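C protein alpha-antigen (Streptococcus agalactiae, PDB 1YWM) may contribute to both virulence and immunity as a peptidoglycan-anchored surface protein of the cell wall, of which this chain is the N-terminal domain. Local coordinates at residues N40-L45 with A117-D122; T93-G98 with I111-V116; T125-I130 with T156-I161. All coordinates share one frame; numbering follows the deposited sequence.

Contact 1: N40-L45 with A117-D122; sequences NAYIDL and ALTIYD
Ala41 and Leu118 are paired across two parallel strands, 40-44 and 117-121, whose axes approach to 4.7 Å with 20° between their N-to-C directions. Five backbone hydrogen bonds hold the pair. They run alternately from Ala41 N to Ala117 O, Thr119 N to Ala41 O, Ile43 N to Thr119 O, Tyr121 N to Ile43 O and Leu45 N to Tyr121 O, and the first and last are the shortest, each 2.8 Å between those N and O atoms. A water donates to Ala41 O and is also bonded to Thr119 OG1.

Side chains alternate between the two faces. Ala41, Ile43, Leu118 and Ile120 share one, where Leu118 CD1 comes within 3.9 Å of Ala41 CB and close to Ile43 CG1; Phe71 covers Ile43 and Leu118 from strand 66-73. This is the mixed sheet of a beta sandwich with a fibronectin-like fold, and 40-44 joins 113-121 as its parallel neighbour.

The other face carries Tyr42, Thr119, Asp44 and Tyr121. Thr119 CB lies 3.5 Å from Tyr42 CD2, the two side chains running side by side. Tyr121 chi1 (67°) sets CG between the backbone N and the carbonyl carbon; the side chain crosses Asp44 at about a right angle, with Asp44 CB over one face, 3.8 Å from the ring centroid (CH-pi), and the carboxylate plane 27° from the ring plane.

Among charged groups, Asp44 OD1 and Asp122 OD1 are 3.9 Å apart. Their partners probably ease this: Asp44 OD1 caps Tyr46 N at the start of helix 45-49, OD2 bonds Ser123 OG, and Asp122 OD1 bonds Thr124 OG1.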
loop_
_atom_site.group_PDB
_atom_site.type_symbol
_atom_site.label_atom_id
_atom_site.label_comp_id
_atom_site.label_asym_id
_atom_site.label_seq_id
_atom_site.Cartn_x
_atom_site.Cartn_y
_atom_site.Cartn_z
ATOM N N ASN A 40 -4.700 -11.514 -4.047
ATOM C CA ASN A 40 -4.087 -11.296 -2.756
ATOM C C ASN A 40 -4.343 -9.881 -2.248
ATOM O O ASN A 40 -4.641 -8.969 -3.037
ATOM C CB ASN A 40 -2.581 -11.541 -2.847
ATOM C CG ASN A 40 -2.270 -12.911 -3.339
ATOM O OD1 ASN A 40 -3.041 -13.852 -3.103
ATOM N ND2 ASN A 40 -1.165 -13.042 -4.059
ATOM N N ALA A 41 -4.242 -9.703 -0.934
ATOM C CA ALA A 41 -4.474 -8.393 -0.369
ATOM C C ALA A 41 -3.177 -7.714 0.029
ATOM O O ALA A 41 -2.194 -8.373 0.389
ATOM C CB ALA A 41 -5.447 -8.451 0.825
ATOM N N TYR A 42 -3.216 -6.384 0.001
ATOM C CA TYR A 42 -2.102 -5.533 0.438
ATOM C C TYR A 42 -2.659 -4.360 1.182
ATOM O O TYR A 42 -3.653 -3.789 0.755
ATOM C CB TYR A 42 -1.391 -4.929 -0.778
ATOM C CG TYR A 42 -0.689 -5.937 -1.622
ATOM C CD1 TYR A 42 -1.400 -6.751 -2.506
ATOM C CD2 TYR A 42 0.698 -6.066 -1.564
ATOM C CE1 TYR A 42 -0.741 -7.709 -3.282
ATOM C CE2 TYR A 42 1.362 -6.994 -2.366
ATOM C CZ TYR A 42 0.639 -7.810 -3.204
ATOM O OH TYR A 42 1.299 -8.721 -4.003
ATOM N N ILE A 43 -1.989 -3.982 2.263
ATOM C CA ILE A 43 -2.404 -2.847 3.094
ATOM C C ILE A 43 -1.150 -2.058 3.459
ATOM O O ILE A 43 -0.150 -2.634 3.902
ATOM C CB ILE A 43 -3.121 -3.354 4.375
ATOM C CG1 ILE A 43 -4.512 -3.921 4.001
ATOM C CG2 ILE A 43 -3.238 -2.241 5.420
ATOM C CD1 ILE A 43 -5.289 -4.567 5.233
ATOM N N ASP A 44 -1.216 -0.752 3.239
ATOM C CA ASP A 44 -0.110 0.161 3.532
ATOM C C ASP A 44 -0.456 0.840 4.847
ATOM O O ASP A 44 -1.506 1.496 4.940
ATOM C CB ASP A 44 -0.035 1.192 2.394
ATOM C CG ASP A 44 1.151 2.122 2.512
ATOM O OD1 ASP A 44 1.877 2.128 3.549
ATOM O OD2 ASP A 44 1.411 2.871 1.569
ATOM N N LEU A 45 0.381 0.655 5.863
ATOM C CA LEU A 45 0.101 1.243 7.179
ATOM C C LEU A 45 0.028 2.769 7.121
ATOM O O LEU A 45 -0.628 3.391 7.958
ATOM C CB LEU A 45 1.133 0.806 8.203
ATOM C CG LEU A 45 1.218 -0.718 8.441
ATOM C CD1 LEU A 45 2.224 -1.032 9.512
ATOM C CD2 LEU A 45 -0.149 -1.218 8.899
ATOM N N ALA A 117 -4.435 -14.193 1.395
ATOM C CA ALA A 117 -3.037 -13.897 1.735
ATOM C C ALA A 117 -2.896 -12.363 1.802
ATOM O O ALA A 117 -3.513 -11.666 0.990
ATOM C CB ALA A 117 -2.122 -14.430 0.658
ATOM N N LEU A 118 -2.125 -11.878 2.771
ATOM C CA LEU A 118 -2.022 -10.443 3.066
ATOM C C LEU A 118 -0.540 -10.033 3.138
ATOM O O LEU A 118 0.269 -10.686 3.796
ATOM C CB LEU A 118 -2.707 -10.091 4.396
ATOM C CG LEU A 118 -2.515 -8.653 4.892
ATOM C CD1 LEU A 118 -3.117 -7.700 3.807
ATOM C CD2 LEU A 118 -3.202 -8.451 6.275
ATOM N N THR A 119 -0.217 -8.928 2.481
ATOM C CA THR A 119 1.097 -8.320 2.597
ATOM C C THR A 119 0.939 -6.963 3.269
ATOM O O THR A 119 0.195 -6.119 2.771
ATOM C CB THR A 119 1.646 -8.094 1.167
ATOM O OG1 THR A 119 1.928 -9.359 0.574
ATOM C CG2 THR A 119 3.048 -7.345 1.221
ATOM N N ILE A 120 1.604 -6.743 4.395
ATOM C CA ILE A 120 1.493 -5.452 5.045
ATOM C C ILE A 120 2.804 -4.703 4.769
ATOM O O ILE A 120 3.883 -5.258 4.919
ATOM C CB ILE A 120 1.290 -5.585 6.573
ATOM C CG1 ILE A 120 -0.009 -6.370 6.895
ATOM C CG2 ILE A 120 1.234 -4.215 7.194
ATOM C CD1 ILE A 120 -0.071 -6.806 8.356
ATOM N N TYR A 121 2.687 -3.444 4.382
ATOM C CA TYR A 121 3.874 -2.636 4.108
ATOM C C TYR A 121 3.637 -1.254 4.647
ATOM O O TYR A 121 2.567 -0.965 5.172
ATOM C CB TYR A 121 4.181 -2.639 2.610
ATOM C CG TYR A 121 3.187 -1.936 1.683
ATOM C CD1 TYR A 121 1.974 -2.535 1.326
ATOM C CD2 TYR A 121 3.480 -0.679 1.129
ATOM C CE1 TYR A 121 1.075 -1.898 0.435
ATOM C CE2 TYR A 121 2.589 -0.037 0.242
ATOM C CZ TYR A 121 1.403 -0.651 -0.107
ATOM O OH TYR A 121 0.509 -0.058 -0.963
ATOM N N ASP A 122 4.646 -0.396 4.564
ATOM C CA ASP A 122 4.491 0.937 5.118
ATOM C C ASP A 122 5.317 1.866 4.257
ATOM O O ASP A 122 6.552 1.772 4.271
ATOM C CB ASP A 122 5.017 0.986 6.539
ATOM C CG ASP A 122 4.647 2.256 7.242
ATOM O OD1 ASP A 122 4.130 3.193 6.580
ATOM O OD2 ASP A 122 4.774 2.381 8.469
HETATM O O HOH W 1 -0.340 -10.373 -0.562
HETATM O O HOH W 2 -2.066 -1.018 -0.647
#

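Contact 2: T93-G98 with I111-V116; sequences TYNIFG and IDIVSV
Tyr94 and Val114 form the hydrogen-bonded pair of two adjacent antiparallel strands, 88-97 and 113-121, in the mixed sheet of the sandwich. The axes of the short segments are 4.6 Å apart, with their directions 175° from one another. Tyr94 N donates to Val114 O and Val114 N returns a bond to Tyr94 O, each 2.9 Å between those atoms. Thr93 with Ser115 and Asn95 with Ile113 flank it as non-hydrogen-bonded pairs. Beyond them Ile96 N reaches Asp112 O at 3.2 Å, a longer bond, and a water donates to both Ile96 O and Asp112 O.

On the face of Tyr94 and Val114, Tyr94 CB lies against Val114 CB, while the rim of the ring at CE2 meets Val116 CG2 at 4.1 Å, near the ring plane. The Tyr94 side chain also touches Leu58 and Ile59, and its OH bonds Pro55 O. Val114 and Ile96 both touch Ala26 of strand 26-28, which places this face against the other sheet of the sandwich.

Thr93, Asn95, Ile113 and Ser115 occupy the reverse face. Asn95 and Ile113 lie side by side, and Asn95 OD1 is 3.1 Å from Ile113 CG2, a tight approach of oxygen to methyl without a hydrogen bond. Thr93 CG2, anti to its backbone N, approaches Ile113 CB at 4.1 Å.

At the end of the pairing Ile96 crosses Asp112 obliquely, with CG2 3.6 Å from OD2 and CG1 near OD1. The carboxylate is buried, but OD2 is hydrogen-bonded to His104 ND1 and accepts from Ala25 N, and OD1 bonds Ser24 OG. The aliphatic atoms of Ile96 keep solvent from their side of the carboxylate, which alone would disfavour a charge; those three bonds probably compensate.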
loop_
_atom_site.group_PDB
_atom_site.type_symbol
_atom_site.label_atom_id
_atom_site.label_comp_id
_atom_site.label_asym_id
_atom_site.label_seq_id
_atom_site.Cartn_x
_atom_site.Cartn_y
_atom_site.Cartn_z
ATOM N N THR A 93 -8.976 -12.681 6.964
ATOM C CA THR A 93 -10.083 -13.625 6.811
ATOM C C THR A 93 -11.382 -12.882 7.034
ATOM O O THR A 93 -11.446 -12.072 7.922
ATOM C CB THR A 93 -9.984 -14.731 7.864
ATOM O OG1 THR A 93 -8.756 -15.449 7.686
ATOM C CG2 THR A 93 -11.104 -15.790 7.633
ATOM N N TYR A 94 -12.399 -13.190 6.228
ATOM C CA TYR A 94 -13.717 -12.648 6.437
ATOM C C TYR A 94 -14.561 -13.828 6.930
ATOM O O TYR A 94 -14.703 -14.832 6.238
ATOM C CB TYR A 94 -14.262 -12.106 5.131
ATOM C CG TYR A 94 -13.475 -10.907 4.650
ATOM C CD1 TYR A 94 -13.793 -9.621 5.098
ATOM C CD2 TYR A 94 -12.367 -11.080 3.818
ATOM C CE1 TYR A 94 -13.051 -8.485 4.658
ATOM C CE2 TYR A 94 -11.608 -9.962 3.379
ATOM C CZ TYR A 94 -11.968 -8.680 3.801
ATOM O OH TYR A 94 -11.246 -7.589 3.340
ATOM N N ASN A 95 -15.075 -13.700 8.133
ATOM C CA ASN A 95 -16.018 -14.688 8.668
ATOM C C ASN A 95 -17.412 -14.191 8.286
ATOM O O ASN A 95 -17.743 -13.060 8.565
ATOM C CB ASN A 95 -15.829 -14.783 10.198
ATOM C CG ASN A 95 -14.466 -15.433 10.572
ATOM O OD1 ASN A 95 -13.987 -16.304 9.860
ATOM N ND2 ASN A 95 -13.840 -14.969 11.657
ATOM N N ILE A 96 -18.229 -15.072 7.713
ATOM C CA ILE A 96 -19.497 -14.684 7.119
ATOM C C ILE A 96 -20.620 -15.214 8.046
ATOM O O ILE A 96 -20.581 -16.377 8.467
ATOM C CB ILE A 96 -19.632 -15.284 5.705
ATOM C CG1 ILE A 96 -18.384 -14.961 4.829
ATOM C CG2 ILE A 96 -20.901 -14.801 5.010
ATOM C CD1 ILE A 96 -18.046 -13.460 4.759
ATOM N N PHE A 97 -21.588 -14.358 8.323
ATOM C CA PHE A 97 -22.678 -14.653 9.268
ATOM C C PHE A 97 -24.046 -14.433 8.629
ATOM O O PHE A 97 -24.232 -13.458 7.899
ATOM C CB PHE A 97 -22.557 -13.726 10.491
ATOM C CG PHE A 97 -21.272 -13.910 11.251
ATOM C CD1 PHE A 97 -20.145 -13.135 10.936
ATOM C CD2 PHE A 97 -21.152 -14.908 12.205
ATOM C CE1 PHE A 97 -18.926 -13.339 11.600
ATOM C CE2 PHE A 97 -19.945 -15.106 12.900
ATOM C CZ PHE A 97 -18.822 -14.303 12.584
ATOM N N GLY A 98 -25.010 -15.315 8.941
ATOM C CA GLY A 98 -26.395 -15.076 8.561
ATOM C C GLY A 98 -27.058 -14.064 9.475
ATOM O O GLY A 98 -26.441 -13.549 10.417
ATOM N N ILE A 111 -18.169 -24.213 7.015
ATOM C CA ILE A 111 -18.377 -22.840 7.493
ATOM C C ILE A 111 -17.856 -21.908 6.424
ATOM O O ILE A 111 -16.783 -22.163 5.864
ATOM C CB ILE A 111 -17.625 -22.606 8.822
ATOM C CG1 ILE A 111 -18.129 -23.550 9.940
ATOM C CG2 ILE A 111 -17.745 -21.155 9.273
ATOM C CD1 ILE A 111 -19.450 -23.130 10.504
ATOM N N ASP A 112 -18.630 -20.864 6.127
ATOM C CA ASP A 112 -18.268 -19.863 5.135
ATOM C C ASP A 112 -17.229 -18.890 5.685
ATOM O O ASP A 112 -17.559 -17.985 6.443
ATOM C CB ASP A 112 -19.526 -19.097 4.742
ATOM C CG ASP A 112 -19.367 -18.303 3.487
ATOM O OD1 ASP A 112 -18.216 -18.167 2.973
ATOM O OD2 ASP A 112 -20.360 -17.756 2.961
ATOM N N ILE A 113 -15.957 -19.101 5.339
ATOM C CA ILE A 113 -14.950 -18.090 5.621
ATOM C C ILE A 113 -14.174 -17.795 4.329
ATOM O O ILE A 113 -14.035 -18.665 3.456
ATOM C CB ILE A 113 -13.983 -18.520 6.759
ATOM C CG1 ILE A 113 -13.093 -19.711 6.371
ATOM C CG2 ILE A 113 -14.752 -18.780 8.082
ATOM C CD1 ILE A 113 -11.942 -19.964 7.419
ATOM N N VAL A 114 -13.687 -16.566 4.188
ATOM C CA VAL A 114 -12.943 -16.223 2.969
ATOM C C VAL A 114 -11.558 -15.813 3.413
ATOM O O VAL A 114 -11.413 -14.808 4.074
ATOM C CB VAL A 114 -13.603 -15.102 2.172
ATOM C CG1 VAL A 114 -12.771 -14.771 0.880
ATOM C CG2 VAL A 114 -15.056 -15.483 1.791
ATOM N N SER A 115 -10.566 -16.633 3.073
ATOM C CA SER A 115 -9.185 -16.426 3.506
ATOM C C SER A 115 -8.411 -15.780 2.373
ATOM O O SER A 115 -8.516 -16.229 1.231
ATOM C CB SER A 115 -8.536 -17.779 3.808
ATOM O OG SER A 115 -9.327 -18.497 4.730
ATOM N N VAL A 116 -7.653 -14.732 2.693
ATOM C CA VAL A 116 -6.877 -13.982 1.708
ATOM C C VAL A 116 -5.419 -13.843 2.216
ATOM O O VAL A 116 -5.193 -13.433 3.350
ATOM C CB VAL A 116 -7.475 -12.537 1.489
ATOM C CG1 VAL A 116 -6.977 -11.951 0.215
ATOM C CG2 VAL A 116 -9.052 -12.552 1.465
HETATM O O HOH W 3 -18.499 -17.882 9.152
#

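Contact 3: T125-I130 with T156-I161; sequences TLRDKI and TIKTDI
Arg127 and Ile161 reach toward each other tip to tip between two helices; the axes of the segments 125-130 and 156-161 approach to 11.1 Å and run roughly antiparallel, 152° between their directions. Followed outward, Arg127 leaves its helix with CB pointing neither at nor away from the partner, and CG, anti to the carbonyl carbon (chi1 -76°), comes to 3.8 Å from Ile161 CD1. The chain is then extended from CG to NE. NE is still near Ile161 CD1 and forms a hydrogen bond to Ser123 OG. CZ brings the guanidinium over the isoleucine: Ile161 CD1 sits above the centre of one face, 3.8 Å from the plane. Past CZ, NH1 comes 3.5 Å from Ile161 O, at an angle too poor for a hydrogen bond, and also lies near Ile161 CG1. NH2 turns to Lys158, 3.7 Å from its CD, with Lys158 CE in the guanidinium plane at the edge.

Two like charges therefore stand close, Arg127 NH2 being 4.4 Å from Lys158 NZ. The arrangement is consistent with a shared counter-ion, because Asp162 forms salt bridges to both, its OD2 with Arg127 NH2 and its OD1 with Lys158 NZ.

Away from the guanidinium, the rest of the contact is aliphatic. Leu126 CD2 meets Ile161 CD1 at 3.8 Å, tip to tip, and Ile130 CD1 meets Ile157 CG2, also at 3.8 Å, as those two side chains cross. No hydrogen bond joins the two segments.

The third helix, 168-182, completes the interior: Ile175 touches Leu126, and Val178 touches Ile130 and Ile157. Apolar residues facing inward from three helices, with the partly exposed Lys158 and the guanidinium of Arg127 flanking them, are the arrangement of an antiparallel three-helix bundle, here the second part of this N-terminal region.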
loop_
_atom_site.group_PDB
_atom_site.type_symbol
_atom_site.label_atom_id
_atom_site.label_comp_id
_atom_site.label_asym_id
_atom_site.label_seq_id
_atom_site.Cartn_x
_atom_site.Cartn_y
_atom_site.Cartn_z
ATOM N N THR A 125 8.039 6.207 5.546
ATOM C CA THR A 125 9.388 6.787 5.481
ATOM C C THR A 125 9.761 7.179 4.047
ATOM O O THR A 125 10.381 8.229 3.816
ATOM C CB THR A 125 10.381 5.825 6.059
ATOM O OG1 THR A 125 10.079 5.664 7.463
ATOM C CG2 THR A 125 11.784 6.463 6.048
ATOM N N LEU A 126 9.411 6.322 3.087
ATOM C CA LEU A 126 9.575 6.678 1.681
ATOM C C LEU A 126 8.888 7.995 1.377
ATOM O O LEU A 126 9.484 8.883 0.736
ATOM C CB LEU A 126 9.044 5.569 0.765
ATOM C CG LEU A 126 8.979 5.794 -0.760
ATOM C CD1 LEU A 126 10.405 6.047 -1.312
ATOM C CD2 LEU A 126 8.370 4.531 -1.401
ATOM N N ARG A 127 7.649 8.156 1.840
ATOM C CA ARG A 127 6.910 9.380 1.506
ATOM C C ARG A 127 7.559 10.621 2.137
ATOM O O ARG A 127 7.630 11.677 1.516
ATOM C CB ARG A 127 5.445 9.259 1.931
ATOM C CG ARG A 127 4.615 8.361 0.982
ATOM C CD ARG A 127 3.170 8.094 1.549
ATOM N NE ARG A 127 2.422 7.184 0.686
ATOM C CZ ARG A 127 1.896 7.504 -0.490
ATOM N NH1 ARG A 127 1.251 6.580 -1.184
ATOM N NH2 ARG A 127 1.984 8.746 -0.984
ATOM N N ASP A 128 8.059 10.472 3.363
ATOM C CA ASP A 128 8.788 11.550 4.029
ATOM C C ASP A 128 10.051 11.870 3.260
ATOM O O ASP A 128 10.359 13.036 3.039
ATOM C CB ASP A 128 9.217 11.117 5.436
ATOM C CG ASP A 128 8.084 11.150 6.420
ATOM O OD1 ASP A 128 7.031 11.741 6.100
ATOM O OD2 ASP A 128 8.168 10.608 7.540
ATOM N N LYS A 129 10.794 10.836 2.890
ATOM C CA LYS A 129 12.017 11.022 2.100
ATOM C C LYS A 129 11.739 11.760 0.790
ATOM O O LYS A 129 12.491 12.668 0.376
ATOM C CB LYS A 129 12.712 9.682 1.829
ATOM C CG LYS A 129 14.118 9.807 1.283
ATOM C CD LYS A 129 15.046 10.509 2.310
ATOM C CE LYS A 129 16.516 10.425 1.940
ATOM N NZ LYS A 129 16.786 10.889 0.542
ATOM N N ILE A 130 10.689 11.345 0.102
ATOM C CA ILE A 130 10.319 12.007 -1.124
ATOM C C ILE A 130 10.052 13.491 -0.901
ATOM O O ILE A 130 10.497 14.324 -1.703
ATOM C CB ILE A 130 9.091 11.326 -1.796
ATOM C CG1 ILE A 130 9.491 9.978 -2.417
ATOM C CG2 ILE A 130 8.495 12.288 -2.871
ATOM C CD1 ILE A 130 8.250 9.094 -2.834
ATOM N N THR A 156 7.273 10.003 -10.557
ATOM C CA THR A 156 7.060 8.644 -11.050
ATOM C C THR A 156 6.887 7.655 -9.873
ATOM O O THR A 156 5.935 6.838 -9.844
ATOM C CB THR A 156 8.241 8.257 -11.969
ATOM O OG1 THR A 156 8.198 9.087 -13.152
ATOM C CG2 THR A 156 8.102 6.821 -12.468
ATOM N N ILE A 157 7.786 7.752 -8.903
ATOM C CA ILE A 157 7.702 6.944 -7.704
ATOM C C ILE A 157 6.407 7.230 -6.914
ATOM O O ILE A 157 5.729 6.303 -6.437
ATOM C CB ILE A 157 8.948 7.163 -6.814
ATOM C CG1 ILE A 157 10.194 6.583 -7.533
ATOM C CG2 ILE A 157 8.741 6.438 -5.467
ATOM C CD1 ILE A 157 11.575 6.888 -6.900
ATOM N N LYS A 158 6.081 8.508 -6.740
ATOM C CA LYS A 158 4.906 8.852 -5.943
ATOM C C LYS A 158 3.619 8.338 -6.608
ATOM O O LYS A 158 2.741 7.792 -5.940
ATOM C CB LYS A 158 4.857 10.370 -5.686
ATOM C CG LYS A 158 3.527 10.915 -5.088
ATOM C CD LYS A 158 3.552 10.945 -3.583
ATOM C CE LYS A 158 2.505 11.933 -2.956
ATOM N NZ LYS A 158 1.195 12.108 -3.684
ATOM N N THR A 159 3.514 8.509 -7.916
ATOM C CA THR A 159 2.349 7.974 -8.657
ATOM C C THR A 159 2.201 6.451 -8.464
ATOM O O THR A 159 1.102 5.938 -8.222
ATOM C CB THR A 159 2.480 8.358 -10.144
ATOM O OG1 THR A 159 2.384 9.785 -10.245
ATOM C CG2 THR A 159 1.281 7.859 -10.955
ATOM N N ASP A 160 3.333 5.766 -8.523
ATOM C CA ASP A 160 3.410 4.316 -8.381
ATOM C C ASP A 160 2.920 3.846 -6.989
ATOM O O ASP A 160 2.029 2.993 -6.896
ATOM C CB ASP A 160 4.848 3.903 -8.668
ATOM C CG ASP A 160 5.052 2.393 -8.656
ATOM O OD1 ASP A 160 4.088 1.627 -8.825
ATOM O OD2 ASP A 160 6.166 1.893 -8.486
ATOM N N ILE A 161 3.427 4.459 -5.919
ATOM C CA ILE A 161 3.025 4.037 -4.587
ATOM C C ILE A 161 1.612 4.512 -4.245
ATOM O O ILE A 161 0.956 3.907 -3.394
ATOM C CB ILE A 161 4.056 4.401 -3.495
ATOM C CG1 ILE A 161 4.227 5.932 -3.345
ATOM C CG2 ILE A 161 5.409 3.639 -3.748
ATOM C CD1 ILE A 161 5.138 6.331 -2.145
#

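Overall arrangement
Contacts 1 and 2 belong to one sheet and share strand 113-121, with 88-97 on one side of it and 40-44 on the other; their centres are 19 Å apart and they touch where Val116 CG1 packs 3.7 Å from Ala41 N. Contact 2 is nested within the loop that contact 1 closes. Contact 3 lies in the helical bundle, 17 Å from contact 1 and 34 Å from contact 2 between centres. Strand 113-121 leads directly into helix 124-137, so contact 1 stands at the junction of the two parts. Segment 93-98 of contact 2 ends in Phe97 and Gly98, which line the dimercaptobutanediol pocket with Thr66, Glu99 and Gly101 but do not touch 111-116.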